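Local coordinates for protein putative alpha-L-fucosidase (Bacteroides thetaiotaomicron, PDB 4OUE) that probably cleaves terminal alpha-L-fucosyl linkages as a member of glycoside hydrolase family 29, and is seen here with a thiogalactoside bound in a TIM-barrel domain, at residues L124-R129 / T163-A168; G169-T174 / G196-Y201; D218-T223 / I250-D255. All coordinates share one frame; numbering follows the deposited sequence.

How the interactions relate
Along the chain the three contacts come in series; none nests in or crosses another. Interaction 1 closes the excursion from the end of strand 119-124 through helix 139-155 to the end of strand 160-164. Interaction 2 opens at the very next residue and closes over helix 175-188 and strand 193-195, joining the loops that follow two neighbouring barrel strands. Interaction 3 comes later and ties the loop 218-223 to the chain entering strand 253-257. Gly-167 O to Lys-198 NZ and Trp-165 O to Thr-197 OG1, both 2.7 Å, link interactions 1 and 2, while Trp-164 NE1 reaches Glu-253 OE2 of interaction 3. All three border the same bound thiogalactoside.

Interaction 1 (L124-R129 / T163-A168); sequences LGPHDR and TWWDGA. With IPT (1-methylethyl 1-thio-beta-D-galactopyranoside), chain D.
One water oxygen is gripped by three backbone groups where His-127 packs against Ala-168. It donates to Ala-168 O at 2.6 Å and to Asp-166 O at 2.7 Å, and it accepts from His-127 N at a longer 3.3 Å. The segments 124-129 and 163-168 share no direct hydrogen bond, so this water carries the polar part of the contact. The rest is packing. Pro-126 lays its ring against the other loop, with CG 3.5 Å from Asp-166 O and also against Trp-165 CB; the two side chains cross at about a right angle. Trp-165 has CG anti to its carbonyl carbon, which brings ring atom CD1 near both Pro-126 CG and Leu-124 O, the latter lying at the indole edge. Tyr-178 and Trp-181 of helix 175-188 also touch Pro-126.

Asp-166 sends its carboxylate the other way, to the sugar, because CG stands anti to the backbone N (chi1 -158°). Its OD1 accepts from Ala-168 N at 3.0 Å, closing an Asx turn with the donor tilted out of the carboxylate plane. The same OD1 accepts from hydroxyl O4 of the thiogalactoside at 2.9 Å. Gly-167 N donates to that O4 at 3.0 Å along a nearly straight line (173°), so O4 is held as donor and acceptor at once. Tyr-123 OH engages Asp-166 OD2, which would further limit rotation of the carboxylate. Trp-164 presents the edge of its indole, at CH2, to C6 of the sugar, while its NE1 is tied to Glu-253. Neighbouring parallel strands 119-124 and 160-164 thus end in loops that pack together and build one wall of a sugar pocket, at the C-terminal mouth typical of a TIM-barrel glycoside hydrolase.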
loop_
_atom_site.group_PDB
_atom_site.type_symbol
_atom_site.label_atom_id
_atom_site.label_comp_id
_atom_site.label_asym_id
_atom_site.label_seq_id
_atom_site.Cartn_x
_atom_site.Cartn_y
_atom_site.Cartn_z
ATOM N N LEU A 124 -14.590 -5.232 5.020
ATOM C CA LEU A 124 -15.955 -5.701 5.225
ATOM C C LEU A 124 -16.477 -6.223 3.887
ATOM O O LEU A 124 -16.840 -5.438 3.007
ATOM C CB LEU A 124 -16.826 -4.549 5.732
ATOM C CG LEU A 124 -18.275 -4.863 6.114
ATOM C CD1 LEU A 124 -18.300 -5.878 7.254
ATOM C CD2 LEU A 124 -19.012 -3.586 6.505
ATOM N N GLY A 125 -16.513 -7.544 3.740
ATOM C CA GLY A 125 -16.780 -8.178 2.455
ATOM C C GLY A 125 -18.091 -7.823 1.774
ATOM O O GLY A 125 -19.170 -8.124 2.301
ATOM N N PRO A 126 -18.010 -7.181 0.592
ATOM C CA PRO A 126 -19.243 -6.928 -0.167
ATOM C C PRO A 126 -19.996 -8.225 -0.489
ATOM O O PRO A 126 -21.158 -8.345 -0.107
ATOM C CB PRO A 126 -18.735 -6.229 -1.436
ATOM C CG PRO A 126 -17.473 -5.517 -0.980
ATOM C CD PRO A 126 -16.842 -6.481 0.017
ATOM N N HIS A 127 -19.357 -9.186 -1.153
ATOM C CA HIS A 127 -19.995 -10.489 -1.396
ATOM C C HIS A 127 -20.089 -11.288 -0.091
ATOM O O HIS A 127 -19.068 -11.527 0.583
ATOM C CB HIS A 127 -19.219 -11.273 -2.460
ATOM C CG HIS A 127 -19.767 -12.635 -2.750
ATOM N ND1 HIS A 127 -21.056 -12.848 -3.206
ATOM C CD2 HIS A 127 -19.194 -13.862 -2.664
ATOM C CE1 HIS A 127 -21.255 -14.143 -3.371
ATOM N NE2 HIS A 127 -20.138 -14.782 -3.054
ATOM N N ASP A 128 -21.311 -11.687 0.269
ATOM C CA ASP A 128 -21.560 -12.426 1.514
ATOM C C ASP A 128 -22.218 -13.770 1.201
ATOM O O ASP A 128 -23.420 -13.834 0.901
ATOM C CB ASP A 128 -22.450 -11.591 2.450
ATOM C CG ASP A 128 -22.569 -12.182 3.856
ATOM O OD1 ASP A 128 -22.699 -13.423 4.026
ATOM O OD2 ASP A 128 -22.546 -11.390 4.820
ATOM N N ARG A 129 -21.437 -14.840 1.264
ATOM C CA ARG A 129 -21.960 -16.173 0.975
ATOM C C ARG A 129 -23.017 -16.614 1.990
ATOM O O ARG A 129 -23.973 -17.323 1.644
ATOM C CB ARG A 129 -20.818 -17.197 0.924
ATOM C CG ARG A 129 -19.721 -16.846 -0.081
ATOM C CD ARG A 129 -18.627 -17.915 -0.150
ATOM N NE ARG A 129 -17.594 -17.530 -1.113
ATOM C CZ ARG A 129 -16.302 -17.388 -0.825
ATOM N NH1 ARG A 129 -15.855 -17.627 0.402
ATOM N NH2 ARG A 129 -15.450 -17.018 -1.773
ATOM N N THR A 163 -11.305 1.657 4.450
ATOM C CA THR A 163 -12.377 0.688 4.252
ATOM C C THR A 163 -12.038 -0.089 2.984
ATOM O O THR A 163 -11.768 0.508 1.930
ATOM C CB THR A 163 -13.750 1.382 4.118
ATOM O OG1 THR A 163 -14.150 1.894 5.399
ATOM C CG2 THR A 163 -14.817 0.398 3.648
ATOM N N TRP A 164 -12.029 -1.416 3.085
ATOM C CA TRP A 164 -11.560 -2.259 1.990
ATOM C C TRP A 164 -12.708 -3.023 1.350
ATOM O O TRP A 164 -13.414 -3.787 2.024
ATOM C CB TRP A 164 -10.529 -3.252 2.516
ATOM C CG TRP A 164 -9.306 -3.411 1.652
ATOM C CD1 TRP A 164 -8.217 -2.575 1.598
ATOM C CD2 TRP A 164 -9.027 -4.489 0.751
ATOM N NE1 TRP A 164 -7.287 -3.066 0.701
ATOM C CE2 TRP A 164 -7.760 -4.240 0.174
ATOM C CE3 TRP A 164 -9.729 -5.637 0.375
ATOM C CZ2 TRP A 164 -7.177 -5.108 -0.749
ATOM C CZ3 TRP A 164 -9.155 -6.493 -0.545
ATOM C CH2 TRP A 164 -7.889 -6.224 -1.100
ATOM N N TRP A 165 -12.890 -2.826 0.046
ATOM C CA TRP A 165 -13.953 -3.514 -0.685
ATOM C C TRP A 165 -13.386 -4.532 -1.683
ATOM O O TRP A 165 -12.992 -4.185 -2.809
ATOM C CB TRP A 165 -14.857 -2.499 -1.399
ATOM C CG TRP A 165 -15.785 -1.760 -0.470
ATOM C CD1 TRP A 165 -16.167 -2.141 0.789
ATOM C CD2 TRP A 165 -16.451 -0.516 -0.733
ATOM N NE1 TRP A 165 -17.032 -1.208 1.322
ATOM C CE2 TRP A 165 -17.225 -0.203 0.407
ATOM C CE3 TRP A 165 -16.473 0.357 -1.825
ATOM C CZ2 TRP A 165 -18.013 0.956 0.486
ATOM C CZ3 TRP A 165 -17.265 1.515 -1.748
ATOM C CH2 TRP A 165 -18.015 1.802 -0.600
ATOM N N ASP A 166 -13.348 -5.786 -1.254
ATOM C CA ASP A 166 -12.905 -6.885 -2.099
ATOM C C ASP A 166 -13.896 -7.028 -3.253
ATOM O O ASP A 166 -15.116 -6.974 -3.046
ATOM C CB ASP A 166 -12.849 -8.172 -1.272
ATOM C CG ASP A 166 -11.932 -9.235 -1.879
ATOM O OD1 ASP A 166 -11.894 -9.380 -3.123
ATOM O OD2 ASP A 166 -11.245 -9.936 -1.098
ATOM N N GLY A 167 -13.377 -7.187 -4.467
ATOM C CA GLY A 167 -14.224 -7.316 -5.642
ATOM C C GLY A 167 -14.541 -8.759 -5.989
ATOM O O GLY A 167 -15.295 -9.024 -6.930
ATOM N N ALA A 168 -13.970 -9.695 -5.234
ATOM C CA ALA A 168 -14.246 -11.121 -5.449
ATOM C C ALA A 168 -15.713 -11.444 -5.196
ATOM O O ALA A 168 -16.221 -11.248 -4.081
ATOM C CB ALA A 168 -13.367 -11.975 -4.555
HETATM C C1 IPT D . -9.615 -10.070 -6.780
HETATM C C2 IPT D . -10.783 -9.164 -6.965
HETATM O O2 IPT D . -11.450 -9.474 -8.132
HETATM C C3 IPT D . -10.293 -7.750 -6.974
HETATM O O3 IPT D . -11.377 -6.891 -7.086
HETATM C C4 IPT D . -9.503 -7.465 -5.727
HETATM O O4 IPT D . -10.349 -7.461 -4.627
HETATM C C5 IPT D . -8.458 -8.528 -5.547
HETATM O O5 IPT D . -9.041 -9.793 -5.545
HETATM C C6 IPT D . -7.733 -8.324 -4.254
HETATM O O6 IPT D . -6.526 -8.998 -4.261
HETATM S S1 IPT D . -10.161 -11.760 -6.905
HETATM C "C1'" IPT D . -8.765 -12.818 -7.186
HETATM C "C2'" IPT D . -8.689 -13.240 -8.615
HETATM C "C3'" IPT D . -7.510 -12.068 -6.926
HETATM O O HOH W 1 -16.312 -9.317 -2.321
#

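Interaction 2 (G169-T174 / G196-Y201); sequences GADELT and GTKNSY. With IPT (1-methylethyl 1-thio-beta-D-galactopyranoside), chain D.
Asn-199 grips Leu-173 through one short hydrogen bond from its side-chain amide, the tight part of this contact: ND2 donates to Leu-173 O at 2.6 Å. The N-H points almost straight at the oxygen (171°), which lies in the amide plane, although the donor is tilted from the plane of the carbonyl. Asn-199 CG stands anti to its carbonyl carbon (chi1 -63°), a turn that lays the side chain against this carbonyl, with CB only 3.3 Å from Leu-173 O as well. An alanine here would keep that CB contact but is likely to leave Leu-173 O without its amide donor, a tie between the loops lost. Ala-170 to Leu-173 form a type I beta turn, closed by Leu-173 N to Ala-170 O at 2.9 Å. The turn lies in the loop after strand 160-164 and Asn-199 in the loop after strand 193-195, so the loops that follow two neighbouring strands of the TIM barrel are clasped. Between them a water donates to Ala-170 O and accepts from Asn-199 N at 3.2 Å. On the buried inner side the methyl CG2 of Thr-197 approaches O3 of the bound thiogalactoside to 3.3 Å.

The exposed side is looser. Lys-198 runs out extended beyond CG and crosses the carboxylate of Asp-171, forming a salt bridge whose hydrogen bond, NZ to OD1 at 3.3 Å, is weak; OD2 stands farther from NZ. A stronger partner of NZ is Gly-167 O, at the edge of the sugar site, where NZ lies 3.7 Å from thiogalactoside O2.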
loop_
_atom_site.group_PDB
_atom_site.type_symbol
_atom_site.label_atom_id
_atom_site.label_comp_id
_atom_site.label_asym_id
_atom_site.label_seq_id
_atom_site.Cartn_x
_atom_site.Cartn_y
_atom_site.Cartn_z
ATOM N N GLY A 169 -16.395 -11.934 -6.229
ATOM C CA GLY A 169 -17.794 -12.330 -6.117
ATOM C C GLY A 169 -18.791 -11.185 -6.059
ATOM O O GLY A 169 -19.979 -11.419 -5.834
ATOM N N ALA A 170 -18.326 -9.955 -6.283
ATOM C CA ALA A 170 -19.159 -8.763 -6.072
ATOM C C ALA A 170 -19.794 -8.199 -7.340
ATOM O O ALA A 170 -20.361 -7.095 -7.314
ATOM C CB ALA A 170 -18.347 -7.677 -5.393
ATOM N N ASP A 171 -19.702 -8.937 -8.445
ATOM C CA ASP A 171 -20.198 -8.442 -9.727
ATOM C C ASP A 171 -21.697 -8.126 -9.724
ATOM O O ASP A 171 -22.142 -7.288 -10.496
ATOM C CB ASP A 171 -19.858 -9.427 -10.846
ATOM C CG ASP A 171 -18.407 -9.882 -10.795
ATOM O OD1 ASP A 171 -17.577 -9.311 -11.527
ATOM O OD2 ASP A 171 -18.095 -10.812 -10.017
ATOM N N GLU A 172 -22.470 -8.769 -8.849
ATOM C CA GLU A 172 -23.912 -8.498 -8.767
ATOM C C GLU A 172 -24.196 -7.127 -8.166
ATOM O O GLU A 172 -25.273 -6.564 -8.371
ATOM C CB GLU A 172 -24.642 -9.555 -7.920
ATOM C CG GLU A 172 -24.867 -10.910 -8.596
ATOM C CD GLU A 172 -25.741 -11.844 -7.748
ATOM O OE1 GLU A 172 -26.646 -11.344 -7.039
ATOM O OE2 GLU A 172 -25.519 -13.078 -7.785
ATOM N N LEU A 173 -23.241 -6.601 -7.405
ATOM C CA LEU A 173 -23.437 -5.328 -6.716
ATOM C C LEU A 173 -23.206 -4.177 -7.682
ATOM O O LEU A 173 -22.157 -4.094 -8.318
ATOM C CB LEU A 173 -22.509 -5.224 -5.502
ATOM C CG LEU A 173 -22.656 -6.393 -4.521
ATOM C CD1 LEU A 173 -21.554 -6.395 -3.475
ATOM C CD2 LEU A 173 -24.027 -6.372 -3.854
ATOM N N THR A 174 -24.203 -3.303 -7.787
ATOM C CA THR A 174 -24.214 -2.203 -8.747
ATOM C C THR A 174 -23.779 -0.897 -8.093
ATOM O O THR A 174 -23.748 -0.787 -6.870
ATOM C CB THR A 174 -25.636 -1.991 -9.304
ATOM O OG1 THR A 174 -26.543 -1.800 -8.210
ATOM C CG2 THR A 174 -26.089 -3.193 -10.115
ATOM N N GLY A 196 -11.406 0.754 -3.561
ATOM C CA GLY A 196 -12.555 0.427 -4.389
ATOM C C GLY A 196 -12.278 -0.480 -5.578
ATOM O O GLY A 196 -11.306 -0.298 -6.317
ATOM N N THR A 197 -13.164 -1.449 -5.784
ATOM C CA THR A 197 -13.056 -2.356 -6.922
ATOM C C THR A 197 -14.354 -2.400 -7.735
ATOM O O THR A 197 -15.443 -2.119 -7.216
ATOM C CB THR A 197 -12.709 -3.780 -6.460
ATOM O OG1 THR A 197 -13.625 -4.170 -5.433
ATOM C CG2 THR A 197 -11.287 -3.834 -5.914
ATOM N N LYS A 198 -14.226 -2.752 -9.010
ATOM C CA LYS A 198 -15.380 -2.930 -9.890
ATOM C C LYS A 198 -16.423 -1.805 -9.833
ATOM O O LYS A 198 -16.097 -0.643 -10.107
ATOM C CB LYS A 198 -15.994 -4.304 -9.645
ATOM C CG LYS A 198 -14.988 -5.409 -9.948
ATOM C CD LYS A 198 -15.492 -6.792 -9.576
ATOM C CE LYS A 198 -14.468 -7.837 -9.989
ATOM N NZ LYS A 198 -14.866 -9.208 -9.583
ATOM N N ASN A 199 -17.662 -2.128 -9.466
ATOM C CA ASN A 199 -18.738 -1.128 -9.549
ATOM C C ASN A 199 -18.675 -0.030 -8.501
ATOM O O ASN A 199 -19.472 0.908 -8.527
ATOM C CB ASN A 199 -20.113 -1.792 -9.569
ATOM C CG ASN A 199 -20.300 -2.661 -10.788
ATOM O OD1 ASN A 199 -19.780 -2.348 -11.860
ATOM N ND2 ASN A 199 -21.015 -3.774 -10.631
ATOM N N SER A 200 -17.708 -0.140 -7.596
ATOM C CA SER A 200 -17.451 0.915 -6.634
ATOM C C SER A 200 -16.548 1.982 -7.246
ATOM O O SER A 200 -16.219 2.973 -6.578
ATOM C CB SER A 200 -16.784 0.341 -5.387
ATOM O OG SER A 200 -15.497 -0.180 -5.694
ATOM N N TYR A 201 -16.161 1.793 -8.511
ATOM C CA TYR A 201 -15.200 2.696 -9.174
ATOM C C TYR A 201 -15.381 4.212 -8.955
ATOM O O TYR A 201 -14.385 4.913 -8.779
ATOM C CB TYR A 201 -15.030 2.373 -10.673
ATOM C CG TYR A 201 -16.214 2.759 -11.528
ATOM C CD1 TYR A 201 -16.284 4.017 -12.119
ATOM C CD2 TYR A 201 -17.271 1.872 -11.731
ATOM C CE1 TYR A 201 -17.371 4.385 -12.885
ATOM C CE2 TYR A 201 -18.361 2.228 -12.503
ATOM C CZ TYR A 201 -18.404 3.487 -13.075
ATOM O OH TYR A 201 -19.483 3.853 -13.843
HETATM C C1 IPT D . -9.615 -10.070 -6.780
HETATM C C2 IPT D . -10.783 -9.164 -6.965
HETATM O O2 IPT D . -11.450 -9.474 -8.132
HETATM C C3 IPT D . -10.293 -7.750 -6.974
HETATM O O3 IPT D . -11.377 -6.891 -7.086
HETATM C C4 IPT D . -9.503 -7.465 -5.727
HETATM O O4 IPT D . -10.349 -7.461 -4.627
HETATM C C5 IPT D . -8.458 -8.528 -5.547
HETATM O O5 IPT D . -9.041 -9.793 -5.545
HETATM C C6 IPT D . -7.733 -8.324 -4.254
HETATM O O6 IPT D . -6.526 -8.998 -4.261
HETATM S S1 IPT D . -10.161 -11.760 -6.905
HETATM C "C1'" IPT D . -8.765 -12.818 -7.186
HETATM C "C2'" IPT D . -8.689 -13.240 -8.615
HETATM C "C3'" IPT D . -7.510 -12.068 -6.926
HETATM O O HOH W 2 -19.090 -4.487 -7.907
#

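Interaction 3 (D218-T223 / I250-D255). With IPT (1-methylethyl 1-thio-beta-D-galactopyranoside), chain D.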
loop_
_atom_site.group_PDB
_atom_site.type_symbol
_atom_site.label_atom_id
_atom_site.label_comp_id
_atom_site.label_asym_id
_atom_site.label_seq_id
_atom_site.Cartn_x
_atom_site.Cartn_y
_atom_site.Cartn_z
ATOM N N ASP A 218 5.712 -1.652 -13.901
ATOM C CA ASP A 218 6.818 -0.747 -14.203
ATOM C C ASP A 218 6.617 -0.236 -15.631
ATOM O O ASP A 218 6.851 -0.972 -16.585
ATOM C CB ASP A 218 8.164 -1.475 -14.061
ATOM C CG ASP A 218 9.353 -0.600 -14.465
ATOM O OD1 ASP A 218 10.476 -1.134 -14.631
ATOM O OD2 ASP A 218 9.174 0.627 -14.613
ATOM N N PRO A 219 6.158 1.016 -15.795
ATOM C CA PRO A 219 5.879 2.050 -14.795
ATOM C C PRO A 219 4.569 1.783 -14.074
ATOM O O PRO A 219 3.807 0.900 -14.503
ATOM C CB PRO A 219 5.704 3.301 -15.660
ATOM C CG PRO A 219 5.027 2.767 -16.885
ATOM C CD PRO A 219 5.692 1.425 -17.136
ATOM N N CYS A 220 4.322 2.527 -12.995
ATOM C CA CYS A 220 3.025 2.499 -12.309
ATOM C C CYS A 220 2.555 3.930 -12.042
ATOM O O CYS A 220 3.077 4.630 -11.154
ATOM C CB CYS A 220 3.082 1.690 -11.007
ATOM S SG CYS A 220 1.453 1.495 -10.176
ATOM N N TRP A 221 1.570 4.360 -12.824
ATOM C CA TRP A 221 1.016 5.700 -12.700
ATOM C C TRP A 221 -0.058 5.728 -11.610
ATOM O O TRP A 221 -0.827 4.776 -11.457
ATOM C CB TRP A 221 0.415 6.152 -14.049
ATOM C CG TRP A 221 1.390 6.063 -15.189
ATOM C CD1 TRP A 221 1.384 5.155 -16.211
ATOM C CD2 TRP A 221 2.543 6.899 -15.402
ATOM N NE1 TRP A 221 2.457 5.383 -17.051
ATOM C CE2 TRP A 221 3.180 6.448 -16.574
ATOM C CE3 TRP A 221 3.088 7.987 -14.715
ATOM C CZ2 TRP A 221 4.341 7.053 -17.078
ATOM C CZ3 TRP A 221 4.235 8.590 -15.218
ATOM C CH2 TRP A 221 4.849 8.120 -16.383
ATOM N N ALA A 222 -0.126 6.828 -10.870
ATOM C CA ALA A 222 -1.212 7.028 -9.916
ATOM C C ALA A 222 -2.549 7.197 -10.640
ATOM O O ALA A 222 -3.618 6.928 -10.071
ATOM C CB ALA A 222 -0.928 8.235 -9.060
ATOM N N THR A 223 -2.485 7.648 -11.892
ATOM C CA THR A 223 -3.688 7.894 -12.695
ATOM C C THR A 223 -4.035 6.679 -13.538
ATOM O O THR A 223 -3.148 5.904 -13.935
ATOM C CB THR A 223 -3.508 9.102 -13.653
ATOM O OG1 THR A 223 -2.277 8.971 -14.377
ATOM C CG2 THR A 223 -3.476 10.410 -12.889
ATOM N N ILE A 250 -6.277 7.666 -9.028
ATOM C CA ILE A 250 -6.649 6.567 -8.126
ATOM C C ILE A 250 -5.463 5.603 -7.994
ATOM O O ILE A 250 -5.406 4.574 -8.672
ATOM C CB ILE A 250 -7.922 5.816 -8.636
ATOM C CG1 ILE A 250 -9.076 6.794 -8.902
ATOM C CG2 ILE A 250 -8.361 4.740 -7.643
ATOM C CD1 ILE A 250 -10.367 6.146 -9.461
ATOM N N PRO A 251 -4.504 5.935 -7.115
ATOM C CA PRO A 251 -3.254 5.168 -7.100
ATOM C C PRO A 251 -3.419 3.706 -6.676
ATOM O O PRO A 251 -4.412 3.325 -6.043
ATOM C CB PRO A 251 -2.373 5.932 -6.102
ATOM C CG PRO A 251 -3.308 6.766 -5.297
ATOM C CD PRO A 251 -4.511 7.037 -6.134
ATOM N N ALA A 252 -2.427 2.896 -7.035
ATOM C CA ALA A 252 -2.481 1.459 -6.812
ATOM C C ALA A 252 -2.040 1.036 -5.410
ATOM O O ALA A 252 -0.977 1.438 -4.915
ATOM C CB ALA A 252 -1.651 0.737 -7.867
ATOM N N GLU A 253 -2.857 0.206 -4.772
ATOM C CA GLU A 253 -2.462 -0.413 -3.516
ATOM C C GLU A 253 -2.128 -1.872 -3.785
ATOM O O GLU A 253 -2.966 -2.624 -4.273
ATOM C CB GLU A 253 -3.592 -0.307 -2.499
ATOM C CG GLU A 253 -3.197 -0.735 -1.093
ATOM C CD GLU A 253 -4.375 -0.717 -0.147
ATOM O OE1 GLU A 253 -4.557 0.292 0.569
ATOM O OE2 GLU A 253 -5.131 -1.709 -0.130
ATOM N N THR A 254 -0.904 -2.270 -3.461
ATOM C CA THR A 254 -0.427 -3.626 -3.735
ATOM C C THR A 254 -0.613 -4.554 -2.528
ATOM O O THR A 254 -0.051 -4.297 -1.458
ATOM C CB THR A 254 1.060 -3.564 -4.109
ATOM O OG1 THR A 254 1.215 -2.687 -5.235
ATOM C CG2 THR A 254 1.591 -4.923 -4.468
ATOM N N ASP A 255 -1.381 -5.631 -2.703
ATOM C CA ASP A 255 -1.671 -6.569 -1.604
ATOM C C ASP A 255 -1.024 -7.936 -1.787
ATOM O O ASP A 255 -1.065 -8.507 -2.876
ATOM C CB ASP A 255 -3.180 -6.746 -1.398
ATOM C CG ASP A 255 -3.899 -7.284 -2.642
ATOM O OD1 ASP A 255 -3.560 -6.875 -3.780
ATOM O OD2 ASP A 255 -4.828 -8.119 -2.478
HETATM C C1 IPT D . -9.615 -10.070 -6.780
HETATM C C2 IPT D . -10.783 -9.164 -6.965
HETATM O O2 IPT D . -11.450 -9.474 -8.132
HETATM C C3 IPT D . -10.293 -7.750 -6.974
HETATM O O3 IPT D . -11.377 -6.891 -7.086
HETATM C C4 IPT D . -9.503 -7.465 -5.727
HETATM O O4 IPT D . -10.349 -7.461 -4.627
HETATM C C5 IPT D . -8.458 -8.528 -5.547
HETATM O O5 IPT D . -9.041 -9.793 -5.545
HETATM C C6 IPT D . -7.733 -8.324 -4.254
HETATM O O6 IPT D . -6.526 -8.998 -4.261
HETATM S S1 IPT D . -10.161 -11.760 -6.905
HETATM C "C1'" IPT D . -8.765 -12.818 -7.186
HETATM C "C2'" IPT D . -8.689 -13.240 -8.615
HETATM C "C3'" IPT D . -7.510 -12.068 -6.926
HETATM O O HOH W 3 -0.025 4.041 -8.337
#
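The entrance to barrel strand 253-257 of the TIM-barrel domain is where Ile-250 and Pro-251 meet Ala-222, in a buried contact that joins one backbone hydrogen bond to small apolar contacts. Ile-250 N donates to Ala-222 O at 3.0 Å, but the bond is bent, with 134° at the hydrogen. The same oxygen lies 3.2 Å from Pro-251 N, which has no hydrogen to offer, and 3.5 Å from Pro-251 CA in a C-H...O contact. One carbonyl therefore meets two consecutive residues just before the strand. Beside it the side chains meet carbon to carbon, Ala-222 CB against Pro-251 CB at 4.0 Å. Both residues also touch Tyr-18 of helix 12-20.

Earlier in the loop, Cys-220 has SG anti to its backbone N (chi1 -175°), and this extends the sulfur to Ala-252 CB at 3.9 Å. A water accepts from Ala-252 N at 3.0 Å and gives a weak bond to Trp-221 O, bridging the two segments. Arg-207 also spans them, its NH1 bound to Ile-250 O and its NH2 to Trp-221 O. Trp-221 starts its side chain away from residues 250-255, and Pro-219, preceded by a cis peptide, lays CB over one indole face near the rim. His-391 meets that ring edge-to-face and also bonds Ala-222 N, so the loop joins the barrel to the region of the F5/8 type C domain. The strand then runs on to the sugar: Asp-255 has CG between its backbone N and carbonyl carbon (chi1 60°), and its OD2 comes within 2.6 Å of thiogalactoside O6.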